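Local coordinates for SAM-dependent methyltransferase (Thiobacillus denitrificans, PDB 5EPE), which binds S-adenosyl-L-homocysteine and probably transfers methyl groups from S-adenosyl-L-methionine to an unspecified acceptor, at residues A36-L41 with H58-T63; K103-A108 with S129-G134; G134-G139 with F243-R248. All coordinates share one frame; numbering follows the deposited sequence.

Interaction 1 of 3, residues A36-L41 with H58-T63; sequences AGARVL and HGIVGT
The first beta-alpha-beta unit of the Rossmann-like methyltransferase fold is closed where R39, V40 and L41 pair in parallel with V61, G62 and T63. The axes of strands 39-41 and 61-63 come within 4.6 Å, 19° from exact alignment. The ladder is made of V61 N to A38 O (2.9 Å), V40 N to V61 O (2.9 Å) and T63 N to V40 O. The first and last donors arrive nearly end-on to their carbonyls, whereas V40 N lies in the carbonyl plane of V61. Ahead of the ladder G37 N reaches G59 O with an almost straight N-H...O angle of 174°, yet the donor stands above the carbonyl plane and not on a lone pair. G59, with positive phi, is where the chain leaves helix 49-58, the helix of the crossover, so this bond links the helix exit to the lead-in of strand 39-43. G62 CA comes within 3.0 Å of V40 O, a close approach at a residue with no side chain.

Apolar groups meet on both faces. On the V40 face, V40 CG2 touches I60 CD1 at 4.0 Å; I60 takes the crowded position for CG1, between its backbone N and carbonyl carbon (chi1 66°), and L51 of helix 49-58 packs on both residues. I60 CG2 also meets A38 CB. On the other face R39 CG lies across V61 CG2 at 3.8 Å, while its guanidinium turns to E131 in a salt bridge. At the C-terminal end of the pairing a water donates to V40 O at 3.2 Å and also hydrogen-bonds T63 OG1, giving that carbonyl a second donor beside T63 N. The side chain of L41 lies about 10 Å from the bound S-adenosyl-L-homocysteine.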
ATOM      1  N   ALA A  36     -51.867  16.033  -8.250  1.00 39.68           N
ATOM      2  CA  ALA A  36     -53.007  15.981  -7.351  1.00 37.30           C
ATOM      3  C   ALA A  36     -53.893  14.842  -7.854  1.00 36.19           C
ATOM      4  O   ALA A  36     -54.085  14.637  -9.062  1.00 37.85           O
ATOM      5  CB  ALA A  36     -53.730  17.315  -7.357  1.00 41.24           C
ATOM      6  N   GLY A  37     -54.411  14.060  -6.930  1.00 35.18           N
ATOM      7  CA  GLY A  37     -55.260  12.943  -7.281  1.00 36.75           C
ATOM      8  C   GLY A  37     -54.515  11.659  -7.528  1.00 35.25           C
ATOM      9  O   GLY A  37     -55.150  10.581  -7.575  1.00 36.95           O
ATOM     10  N   ALA A  38     -53.173  11.708  -7.635  1.00 34.08           N
ATOM     11  CA  ALA A  38     -52.429  10.488  -7.837  1.00 33.05           C
ATOM     12  C   ALA A  38     -52.681   9.540  -6.653  1.00 31.30           C
ATOM     13  O   ALA A  38     -52.766  10.002  -5.522  1.00 30.89           O
ATOM     14  CB  ALA A  38     -50.932  10.771  -7.963  1.00 33.23           C
ATOM     15  N   ARG A  39     -52.770   8.236  -6.932  1.00 31.57           N
ATOM     16  CA  ARG A  39     -53.045   7.213  -5.927  1.00 32.54           C
ATOM     17  C   ARG A  39     -51.721   6.523  -5.537  1.00 30.19           C
ATOM     18  O   ARG A  39     -50.958   6.079  -6.388  1.00 29.85           O
ATOM     19  CB  ARG A  39     -54.025   6.163  -6.434  1.00 38.20           C
ATOM     20  CG  ARG A  39     -55.431   6.698  -6.767  1.00 43.66           C
ATOM     21  CD  ARG A  39     -56.184   5.831  -7.816  1.00 51.99           C
ATOM     22  NE  ARG A  39     -55.349   5.643  -9.030  1.00 52.57           N
ATOM     23  CZ  ARG A  39     -55.665   4.918 -10.107  1.00 60.55           C
ATOM     24  NH1 ARG A  39     -54.760   4.823 -11.092  1.00 61.47           N
ATOM     25  NH2 ARG A  39     -56.850   4.267 -10.212  1.00 67.67           N
ATOM     26  N   VAL A  40     -51.507   6.409  -4.240  1.00 29.90           N
ATOM     27  CA  VAL A  40     -50.302   5.813  -3.680  1.00 29.56           C
ATOM     28  C   VAL A  40     -50.690   4.687  -2.736  1.00 32.89           C
ATOM     29  O   VAL A  40     -51.565   4.866  -1.914  1.00 34.61           O
ATOM     30  CB  VAL A  40     -49.503   6.838  -2.859  1.00 29.11           C
ATOM     31  CG1 VAL A  40     -48.178   6.227  -2.389  1.00 30.85           C
ATOM     32  CG2 VAL A  40     -49.256   8.069  -3.687  1.00 28.11           C
ATOM     33  N   LEU A  41     -50.027   3.554  -2.862  1.00 26.27           N
ATOM     34  CA  LEU A  41     -50.078   2.446  -1.898  1.00 26.22           C
ATOM     35  C   LEU A  41     -48.730   2.362  -1.205  1.00 25.22           C
ATOM     36  O   LEU A  41     -47.675   2.373  -1.884  1.00 24.50           O
ATOM     37  CB  LEU A  41     -50.336   1.127  -2.604  1.00 27.48           C
ATOM     38  CG  LEU A  41     -50.336  -0.142  -1.731  1.00 28.09           C
ATOM     39  CD1 LEU A  41     -51.504  -0.141  -0.746  1.00 29.68           C
ATOM     40  CD2 LEU A  41     -50.370  -1.371  -2.609  1.00 29.46           C
ATOM     41  N   HIS A  58     -48.843  17.692  -2.264  1.00 31.94           N
ATOM     42  CA  HIS A  58     -49.069  17.356  -3.668  1.00 31.92           C
ATOM     43  C   HIS A  58     -50.497  16.978  -4.001  1.00 32.62           C
ATOM     44  O   HIS A  58     -50.797  16.803  -5.169  1.00 33.19           O
ATOM     45  CB  HIS A  58     -48.138  16.242  -4.117  1.00 30.75           C
ATOM     46  CG  HIS A  58     -46.704  16.622  -4.011  1.00 30.39           C
ATOM     47  ND1 HIS A  58     -46.107  17.472  -4.913  1.00 31.05           N
ATOM     48  CD2 HIS A  58     -45.776  16.354  -3.066  1.00 28.88           C
ATOM     49  CE1 HIS A  58     -44.863  17.697  -4.540  1.00 30.58           C
ATOM     50  NE2 HIS A  58     -44.639  17.033  -3.419  1.00 29.58           N
ATOM     51  N   GLY A  59     -51.358  16.844  -2.997  1.00 32.72           N
ATOM     52  CA  GLY A  59     -52.751  16.505  -3.225  1.00 33.29           C
ATOM     53  C   GLY A  59     -52.961  15.041  -3.602  1.00 32.44           C
ATOM     54  O   GLY A  59     -54.005  14.688  -4.139  1.00 33.06           O
ATOM     55  N   ILE A  60     -52.017  14.158  -3.286  1.00 30.18           N
ATOM     56  CA  ILE A  60     -52.215  12.710  -3.535  1.00 29.99           C
ATOM     57  C   ILE A  60     -53.238  12.099  -2.595  1.00 30.20           C
ATOM     58  O   ILE A  60     -53.608  12.712  -1.571  1.00 30.29           O
ATOM     59  CB  ILE A  60     -50.910  11.893  -3.508  1.00 28.90           C
ATOM     60  CG1 ILE A  60     -50.254  11.857  -2.118  1.00 28.55           C
ATOM     61  CG2 ILE A  60     -49.945  12.465  -4.549  1.00 29.01           C
ATOM     62  CD1 ILE A  60     -50.795  10.792  -1.171  1.00 28.96           C
ATOM     63  N   VAL A  61     -53.708  10.920  -2.976  1.00 30.38           N
ATOM     64  CA  VAL A  61     -54.541  10.092  -2.105  1.00 31.61           C
ATOM     65  C   VAL A  61     -53.887   8.741  -1.974  1.00 31.24           C
ATOM     66  O   VAL A  61     -53.084   8.344  -2.817  1.00 30.44           O
ATOM     67  CB  VAL A  61     -55.993   9.923  -2.608  1.00 34.14           C
ATOM     68  CG1 VAL A  61     -56.659  11.292  -2.810  1.00 35.49           C
ATOM     69  CG2 VAL A  61     -56.089   9.098  -3.895  1.00 34.96           C
ATOM     70  N   GLY A  62     -54.187   8.033  -0.897  1.00 31.81           N
ATOM     71  CA  GLY A  62     -53.584   6.720  -0.741  1.00 31.40           C
ATOM     72  C   GLY A  62     -53.891   5.928   0.493  1.00 31.52           C
ATOM     73  O   GLY A  62     -54.684   6.368   1.343  1.00 32.46           O
ATOM     74  N   THR A  63     -53.246   4.766   0.576  1.00 30.03           N
ATOM     75  CA  THR A  63     -53.439   3.824   1.650  1.00 30.70           C
ATOM     76  C   THR A  63     -52.101   3.321   2.172  1.00 28.60           C
ATOM     77  O   THR A  63     -51.255   2.944   1.368  1.00 27.66           O
ATOM     78  CB  THR A  63     -54.226   2.634   1.130  1.00 33.48           C
ATOM     79  OG1 THR A  63     -55.460   3.140   0.624  1.00 36.40           O
ATOM     80  CG2 THR A  63     -54.536   1.658   2.257  1.00 34.63           C
TER
HETATM   81  O   HOH W   1     -54.426   3.528  -2.450  1.00 43.57           O

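Interaction 2 of 3, residues K103-A108 with S129-G134; sequences KVDVAA and SLEPGG
A short parallel bridge pairs V104 with L130, whose CA atoms are 5.0 Å apart, and two backbone bonds define it: V104 N to S129 O, and E131 N to V104 O at 2.8 Å. V104 places CG1 anti to the carbonyl carbon (chi1 -59°), which leaves CG2 between the backbone N and that carbon, 3.4 Å from S129 O. L130, with CG anti to the backbone N (chi1 -163°), turns CD1 inward over segment 103-108; this methyl lies 3.6 Å from V104 O and 4.0 Å from A107 CB, thus spanning the corner that the chain makes at D105.

K103 and E131 cross at about a right angle. The carboxylate of E131 is folded back by a bend at chi2, and its OE1 rests 3.2 Å from K103 CB. It meets the aliphatic root of the lysine, not its ammonium: the polar partner of OE1 is R39 NH1, and K103 NZ bonds Q128 O. A water accepts from K103 NZ and is placed to donate to L130 O. D105 and E131 lie alongside each other with their carboxylate planes 35° apart; OD1 and OE1 are 5.0 Å apart. R39 N also bonds D105 OD2, and the nearby arginine charge would probably ease the repulsion.

From E131 the chain makes a type II turn, closed by G134 N to E131 O at 2.8 Å, and enters strand 134-143. Segment 129-134 follows helix 119-127, and strand 104-110 has strand 39-43 along one edge and strand 134-143 along the other.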
ATOM      1  N   LYS A 103     -56.040   0.143  -9.062  1.00 44.39           N
ATOM      2  CA  LYS A 103     -54.610   0.308  -9.365  1.00 42.59           C
ATOM      3  C   LYS A 103     -54.108   1.624  -8.804  1.00 39.28           C
ATOM      4  O   LYS A 103     -54.900   2.548  -8.595  1.00 38.71           O
ATOM      5  CB  LYS A 103     -54.349   0.309 -10.862  1.00 44.41           C
ATOM      6  CG  LYS A 103     -54.604  -0.987 -11.606  1.00 47.21           C
ATOM      7  CD  LYS A 103     -54.163  -2.239 -10.879  1.00 47.80           C
ATOM      8  CE  LYS A 103     -54.182  -3.387 -11.869  1.00 51.83           C
ATOM      9  NZ  LYS A 103     -53.839  -4.685 -11.213  1.00 53.74           N
ATOM     10  N   VAL A 104     -52.793   1.718  -8.588  1.00 34.40           N
ATOM     11  CA  VAL A 104     -52.194   2.921  -8.080  1.00 33.13           C
ATOM     12  C   VAL A 104     -51.113   3.432  -9.030  1.00 32.57           C
ATOM     13  O   VAL A 104     -50.566   2.697  -9.849  1.00 31.96           O
ATOM     14  CB  VAL A 104     -51.662   2.726  -6.630  1.00 32.29           C
ATOM     15  CG1 VAL A 104     -52.812   2.317  -5.690  1.00 32.97           C
ATOM     16  CG2 VAL A 104     -50.556   1.685  -6.573  1.00 31.16           C
ATOM     17  N   ASP A 105     -50.825   4.721  -8.896  1.00 32.00           N
ATOM     18  CA  ASP A 105     -49.812   5.384  -9.699  1.00 31.87           C
ATOM     19  C   ASP A 105     -48.410   5.196  -9.110  1.00 29.44           C
ATOM     20  O   ASP A 105     -47.417   5.267  -9.828  1.00 28.98           O
ATOM     21  CB  ASP A 105     -50.183   6.859  -9.796  1.00 33.22           C
ATOM     22  CG  ASP A 105     -51.603   7.032 -10.368  1.00 35.98           C
ATOM     23  OD1 ASP A 105     -51.823   6.506 -11.467  1.00 37.36           O
ATOM     24  OD2 ASP A 105     -52.516   7.490  -9.664  1.00 36.57           O
ATOM     25  N   VAL A 106     -48.357   5.021  -7.798  1.00 27.95           N
ATOM     26  CA  VAL A 106     -47.113   4.774  -7.067  1.00 25.59           C
ATOM     27  C   VAL A 106     -47.350   3.666  -6.044  1.00 24.52           C
ATOM     28  O   VAL A 106     -48.245   3.780  -5.170  1.00 24.60           O
ATOM     29  CB  VAL A 106     -46.640   6.036  -6.320  1.00 26.29           C
ATOM     30  CG1 VAL A 106     -45.326   5.763  -5.583  1.00 25.41           C
ATOM     31  CG2 VAL A 106     -46.457   7.234  -7.253  1.00 27.63           C
ATOM     32  N   ALA A 107     -46.584   2.588  -6.144  1.00 23.28           N
ATOM     33  CA  ALA A 107     -46.671   1.491  -5.188  1.00 23.44           C
ATOM     34  C   ALA A 107     -45.318   1.356  -4.495  1.00 22.30           C
ATOM     35  O   ALA A 107     -44.268   1.195  -5.159  1.00 21.85           O
ATOM     36  CB  ALA A 107     -47.065   0.192  -5.878  1.00 24.27           C
ATOM     37  N   ALA A 108     -45.331   1.504  -3.168  1.00 22.05           N
ATOM     38  CA  ALA A 108     -44.094   1.735  -2.397  1.00 21.23           C
ATOM     39  C   ALA A 108     -43.911   0.728  -1.294  1.00 21.69           C
ATOM     40  O   ALA A 108     -44.850   0.333  -0.653  1.00 22.43           O
ATOM     41  CB  ALA A 108     -44.104   3.114  -1.787  1.00 21.50           C
ATOM     42  N   SER A 129     -50.311  -4.248  -7.944  1.00 31.40           N
ATOM     43  CA  SER A 129     -51.203  -3.134  -7.620  1.00 31.23           C
ATOM     44  C   SER A 129     -51.046  -1.943  -8.553  1.00 31.14           C
ATOM     45  O   SER A 129     -51.781  -0.961  -8.417  1.00 31.23           O
ATOM     46  CB  SER A 129     -50.984  -2.681  -6.178  1.00 30.42           C
ATOM     47  OG  SER A 129     -51.372  -3.712  -5.243  1.00 30.91           O
ATOM     48  N   LEU A 130     -50.114  -2.027  -9.494  1.00 30.93           N
ATOM     49  CA  LEU A 130     -49.640  -0.859 -10.205  1.00 32.37           C
ATOM     50  C   LEU A 130     -50.374  -0.588 -11.517  1.00 34.63           C
ATOM     51  O   LEU A 130     -50.557  -1.465 -12.322  1.00 34.24           O
ATOM     52  CB  LEU A 130     -48.143  -0.973 -10.498  1.00 31.36           C
ATOM     53  CG  LEU A 130     -47.441   0.329 -10.860  1.00 31.56           C
ATOM     54  CD1 LEU A 130     -47.288   1.273  -9.672  1.00 30.86           C
ATOM     55  CD2 LEU A 130     -46.089  -0.021 -11.483  1.00 31.56           C
ATOM     56  N   GLU A 131     -50.768   0.668 -11.710  1.00 36.79           N
ATOM     57  CA  GLU A 131     -51.298   1.140 -12.974  1.00 40.50           C
ATOM     58  C   GLU A 131     -50.164   1.048 -14.057  1.00 40.64           C
ATOM     59  O   GLU A 131     -49.025   1.423 -13.784  1.00 37.12           O
ATOM     60  CB  GLU A 131     -51.729   2.589 -12.740  1.00 43.43           C
ATOM     61  CG  GLU A 131     -52.463   3.278 -13.851  1.00 48.32           C
ATOM     62  CD  GLU A 131     -53.877   2.735 -14.050  1.00 51.34           C
ATOM     63  OE1 GLU A 131     -54.644   2.652 -13.055  1.00 52.88           O
ATOM     64  OE2 GLU A 131     -54.195   2.405 -15.209  1.00 55.45           O
ATOM     65  N   PRO A 132     -50.469   0.553 -15.282  1.00 42.36           N
ATOM     66  CA  PRO A 132     -49.451   0.655 -16.388  1.00 42.20           C
ATOM     67  C   PRO A 132     -48.904   2.080 -16.521  1.00 40.56           C
ATOM     68  O   PRO A 132     -49.696   3.039 -16.546  1.00 42.03           O
ATOM     69  CB  PRO A 132     -50.235   0.267 -17.669  1.00 45.09           C
ATOM     70  CG  PRO A 132     -51.681   0.226 -17.258  1.00 46.43           C
ATOM     71  CD  PRO A 132     -51.734  -0.037 -15.766  1.00 45.19           C
ATOM     72  N   GLY A 133     -47.583   2.224 -16.525  1.00 37.99           N
ATOM     73  CA  GLY A 133     -46.935   3.547 -16.519  1.00 37.06           C
ATOM     74  C   GLY A 133     -46.693   4.152 -15.131  1.00 34.47           C
ATOM     75  O   GLY A 133     -46.195   5.268 -15.017  1.00 35.50           O
ATOM     76  N   GLY A 134     -47.047   3.416 -14.083  1.00 32.67           N
ATOM     77  CA  GLY A 134     -46.811   3.838 -12.709  1.00 30.40           C
ATOM     78  C   GLY A 134     -45.387   3.560 -12.267  1.00 27.78           C
ATOM     79  O   GLY A 134     -44.550   3.002 -13.021  1.00 26.20           O
TER
HETATM   80  O   HOH W   2     -51.059  -4.180 -12.217  1.00 48.65           O

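Interaction 3 of 3, residues G134-G139 with F243-R248; sequences GIILMG and FALMAR
A244 CB sits between two apolar branches of the opposite strand, 3.8 Å from both I135 CG2 and L137 CD2. Across the same strand pair, M138 and L245 cross obliquely on the other face of the sheet, CG to CD1 at 4.0 Å; M138, a selenomethionine, is bent at chi2 and chi3, which carries its selenium end away from L245. Nearer the chain terminus the selenomethionine M246 lays its CG against I135 CG1 at 3.9 Å.

The backbones hold these groups in antiparallel register through two hydrogen-bonded pairs, I136 with L245 and M138 with F243, flanking the non-hydrogen-bonded pair L137 with A244. L245 N to I136 O is 2.7 Å, and M138 N to F243 O is 3.0 Å with an angle of 170°. M138 O accepts from F243 N and also lies in the plane of the F243 ring at its edge, 3.6 Å from CD1. The N-to-C directions of the two short segments make 140°, 40° short of exactly antiparallel, consistent with a twisted sheet.

Helix 119-127 covers M138 and L245, helix 167-177 packs on F243 and L245, and strand 179-186 flanks strand 238-247; R204 of a second subunit hydrogen-bonds A247 O.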
ATOM      1  N   GLY A 134     -47.047   3.416 -14.083  1.00 32.67           N
ATOM      2  CA  GLY A 134     -46.811   3.838 -12.709  1.00 30.40           C
ATOM      3  C   GLY A 134     -45.387   3.560 -12.267  1.00 27.78           C
ATOM      4  O   GLY A 134     -44.550   3.002 -13.021  1.00 26.20           O
ATOM      5  N   ILE A 135     -45.110   3.977 -11.034  1.00 25.87           N
ATOM      6  CA  ILE A 135     -43.772   3.881 -10.451  1.00 24.92           C
ATOM      7  C   ILE A 135     -43.786   2.995  -9.218  1.00 23.57           C
ATOM      8  O   ILE A 135     -44.694   3.116  -8.377  1.00 23.82           O
ATOM      9  CB  ILE A 135     -43.272   5.283 -10.071  1.00 25.58           C
ATOM     10  CG1 ILE A 135     -42.979   6.069 -11.366  1.00 27.40           C
ATOM     11  CG2 ILE A 135     -42.019   5.238  -9.204  1.00 24.77           C
ATOM     12  CD1 ILE A 135     -42.754   7.568 -11.169  1.00 28.18           C
ATOM     13  N   ILE A 136     -42.765   2.150  -9.085  1.00 22.19           N
ATOM     14  CA  ILE A 136     -42.549   1.359  -7.869  1.00 21.69           C
ATOM     15  C   ILE A 136     -41.405   2.054  -7.085  1.00 21.49           C
ATOM     16  O   ILE A 136     -40.381   2.429  -7.693  1.00 20.32           O
ATOM     17  CB  ILE A 136     -42.174  -0.107  -8.199  1.00 22.27           C
ATOM     18  CG1 ILE A 136     -43.387  -0.784  -8.859  1.00 24.62           C
ATOM     19  CG2 ILE A 136     -41.641  -0.849  -6.972  1.00 21.98           C
ATOM     20  CD1 ILE A 136     -43.159  -2.148  -9.505  1.00 25.32           C
ATOM     21  N   LEU A 137     -41.611   2.206  -5.779  1.00 21.25           N
ATOM     22  CA  LEU A 137     -40.626   2.807  -4.851  1.00 22.21           C
ATOM     23  C   LEU A 137     -40.120   1.777  -3.884  1.00 20.76           C
ATOM     24  O   LEU A 137     -40.917   1.135  -3.207  1.00 20.51           O
ATOM     25  CB  LEU A 137     -41.213   3.922  -4.011  1.00 23.18           C
ATOM     26  CG  LEU A 137     -41.699   5.173  -4.620  1.00 25.19           C
ATOM     27  CD1 LEU A 137     -42.023   6.179  -3.498  1.00 25.75           C
ATOM     28  CD2 LEU A 137     -40.631   5.775  -5.527  1.00 26.82           C
HETATM   29  N   MSE A 138     -38.801   1.627  -3.843  1.00 19.62           N
HETATM   30  CA  MSE A 138     -38.131   0.710  -2.900  1.00 19.78           C
HETATM   31  C   MSE A 138     -37.125   1.491  -2.091  1.00 19.00           C
HETATM   32  O   MSE A 138     -36.249   2.147  -2.652  1.00 19.08           O
HETATM   33  CB  MSE A 138     -37.389  -0.379  -3.683  1.00 20.56           C
HETATM   34  CG  MSE A 138     -38.328  -1.295  -4.512  1.00 23.05           C
HETATM   35 SE   MSE A 138     -39.593  -2.304  -3.343  1.00 26.13          SE
HETATM   36  CE  MSE A 138     -38.289  -3.434  -2.493  1.00 24.41           C
ATOM     37  N   GLY A 139     -37.238   1.418  -0.775  1.00 18.12           N
ATOM     38  CA  GLY A 139     -36.346   2.078   0.169  1.00 17.44           C
ATOM     39  C   GLY A 139     -35.448   0.951   0.718  1.00 18.40           C
ATOM     40  O   GLY A 139     -35.934  -0.010   1.336  1.00 17.60           O
ATOM     41  N   PHE A 243     -35.389   4.320  -4.296  1.00 17.28           N
ATOM     42  CA  PHE A 243     -35.205   4.110  -5.709  1.00 17.16           C
ATOM     43  C   PHE A 243     -36.565   3.962  -6.383  1.00 17.65           C
ATOM     44  O   PHE A 243     -37.407   3.164  -5.951  1.00 17.94           O
ATOM     45  CB  PHE A 243     -34.351   2.868  -5.902  1.00 17.06           C
ATOM     46  CG  PHE A 243     -33.026   2.955  -5.210  1.00 17.11           C
ATOM     47  CD1 PHE A 243     -32.896   2.557  -3.905  1.00 16.76           C
ATOM     48  CD2 PHE A 243     -31.902   3.447  -5.883  1.00 17.43           C
ATOM     49  CE1 PHE A 243     -31.664   2.665  -3.257  1.00 17.15           C
ATOM     50  CE2 PHE A 243     -30.657   3.469  -5.269  1.00 17.00           C
ATOM     51  CZ  PHE A 243     -30.558   3.126  -3.941  1.00 16.66           C
ATOM     52  N   ALA A 244     -36.763   4.737  -7.442  1.00 17.43           N
ATOM     53  CA  ALA A 244     -37.984   4.733  -8.222  1.00 18.53           C
ATOM     54  C   ALA A 244     -37.772   3.928  -9.472  1.00 18.39           C
ATOM     55  O   ALA A 244     -36.804   4.142 -10.203  1.00 18.16           O
ATOM     56  CB  ALA A 244     -38.388   6.187  -8.582  1.00 18.94           C
ATOM     57  N   LEU A 245     -38.673   2.981  -9.708  1.00 19.11           N
ATOM     58  CA  LEU A 245     -38.526   1.926 -10.731  1.00 19.88           C
ATOM     59  C   LEU A 245     -39.721   1.943 -11.686  1.00 21.04           C
ATOM     60  O   LEU A 245     -40.880   2.103 -11.252  1.00 21.03           O
ATOM     61  CB  LEU A 245     -38.452   0.553 -10.094  1.00 20.37           C
ATOM     62  CG  LEU A 245     -37.455   0.409  -8.928  1.00 20.27           C
ATOM     63  CD1 LEU A 245     -37.525  -1.009  -8.412  1.00 21.38           C
ATOM     64  CD2 LEU A 245     -36.039   0.696  -9.401  1.00 20.36           C
HETATM   65  N   MSE A 246     -39.440   1.747 -12.971  1.00 21.66           N
HETATM   66  CA  MSE A 246     -40.482   1.434 -13.951  1.00 23.80           C
HETATM   67  C   MSE A 246     -40.055   0.268 -14.807  1.00 24.34           C
HETATM   68  O   MSE A 246     -38.951   0.273 -15.384  1.00 23.44           O
HETATM   69  CB  MSE A 246     -40.750   2.637 -14.848  1.00 24.94           C
HETATM   70  CG  MSE A 246     -41.239   3.844 -14.096  1.00 26.19           C
HETATM   71 SE   MSE A 246     -41.511   5.460 -15.241  1.00 29.66          SE
HETATM   72  CE  MSE A 246     -42.784   4.582 -16.438  1.00 30.08           C
ATOM     73  N   ALA A 247     -40.930  -0.725 -14.927  1.00 25.28           N
ATOM     74  CA  ALA A 247     -40.639  -1.945 -15.688  1.00 26.83           C
ATOM     75  C   ALA A 247     -40.352  -1.593 -17.130  1.00 27.78           C
ATOM     76  O   ALA A 247     -41.066  -0.779 -17.684  1.00 26.81           O
ATOM     77  CB  ALA A 247     -41.806  -2.909 -15.629  1.00 28.71           C
ATOM     78  N   ARG A 248     -39.275  -2.111 -17.697  1.00 29.74           N
ATOM     79  CA  ARG A 248     -39.064  -1.971 -19.157  1.00 33.79           C
ATOM     80  C   ARG A 248     -40.062  -2.870 -19.900  1.00 39.23           C
ATOM     81  O   ARG A 248     -40.310  -2.626 -21.087  1.00 46.04           O
ATOM     82  CB  ARG A 248     -37.694  -2.394 -19.588  1.00 33.02           C
ATOM     83  CG  ARG A 248     -36.610  -1.516 -19.100  1.00 32.05           C
ATOM     84  CD  ARG A 248     -35.292  -1.809 -19.803  1.00 32.55           C
ATOM     85  NE  ARG A 248     -34.758  -3.110 -19.484  1.00 32.82           N
ATOM     86  CZ  ARG A 248     -34.146  -3.443 -18.340  1.00 34.55           C
ATOM     87  NH1 ARG A 248     -33.936  -2.571 -17.391  1.00 36.71           N
ATOM     88  NH2 ARG A 248     -33.737  -4.668 -18.163  1.00 35.60           N
ATOM     89  OXT ARG A 248     -40.649  -3.846 -19.359  1.00 41.76           O
TER

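Following the chain, interaction 1 closes first, around helix 49-58, joining strands 39-43 and 61-66. Interaction 2 opens later and closes around helix 119-127, bringing 129-134 back to 103-108. Interaction 3 then spans more than a hundred residues, returning the C-terminal strand to 134-139. The three are in series and neither nest nor cross, although interactions 2 and 3 share G134. All reach one mixed sheet: L41 N and O probably bond V106 O and A108 N between interactions 1 and 2, and D105 O and A107 O probably accept from I135 N and L137 N between 2 and 3. Interactions 1 and 3 do not touch, their nearest atoms about 6 Å apart.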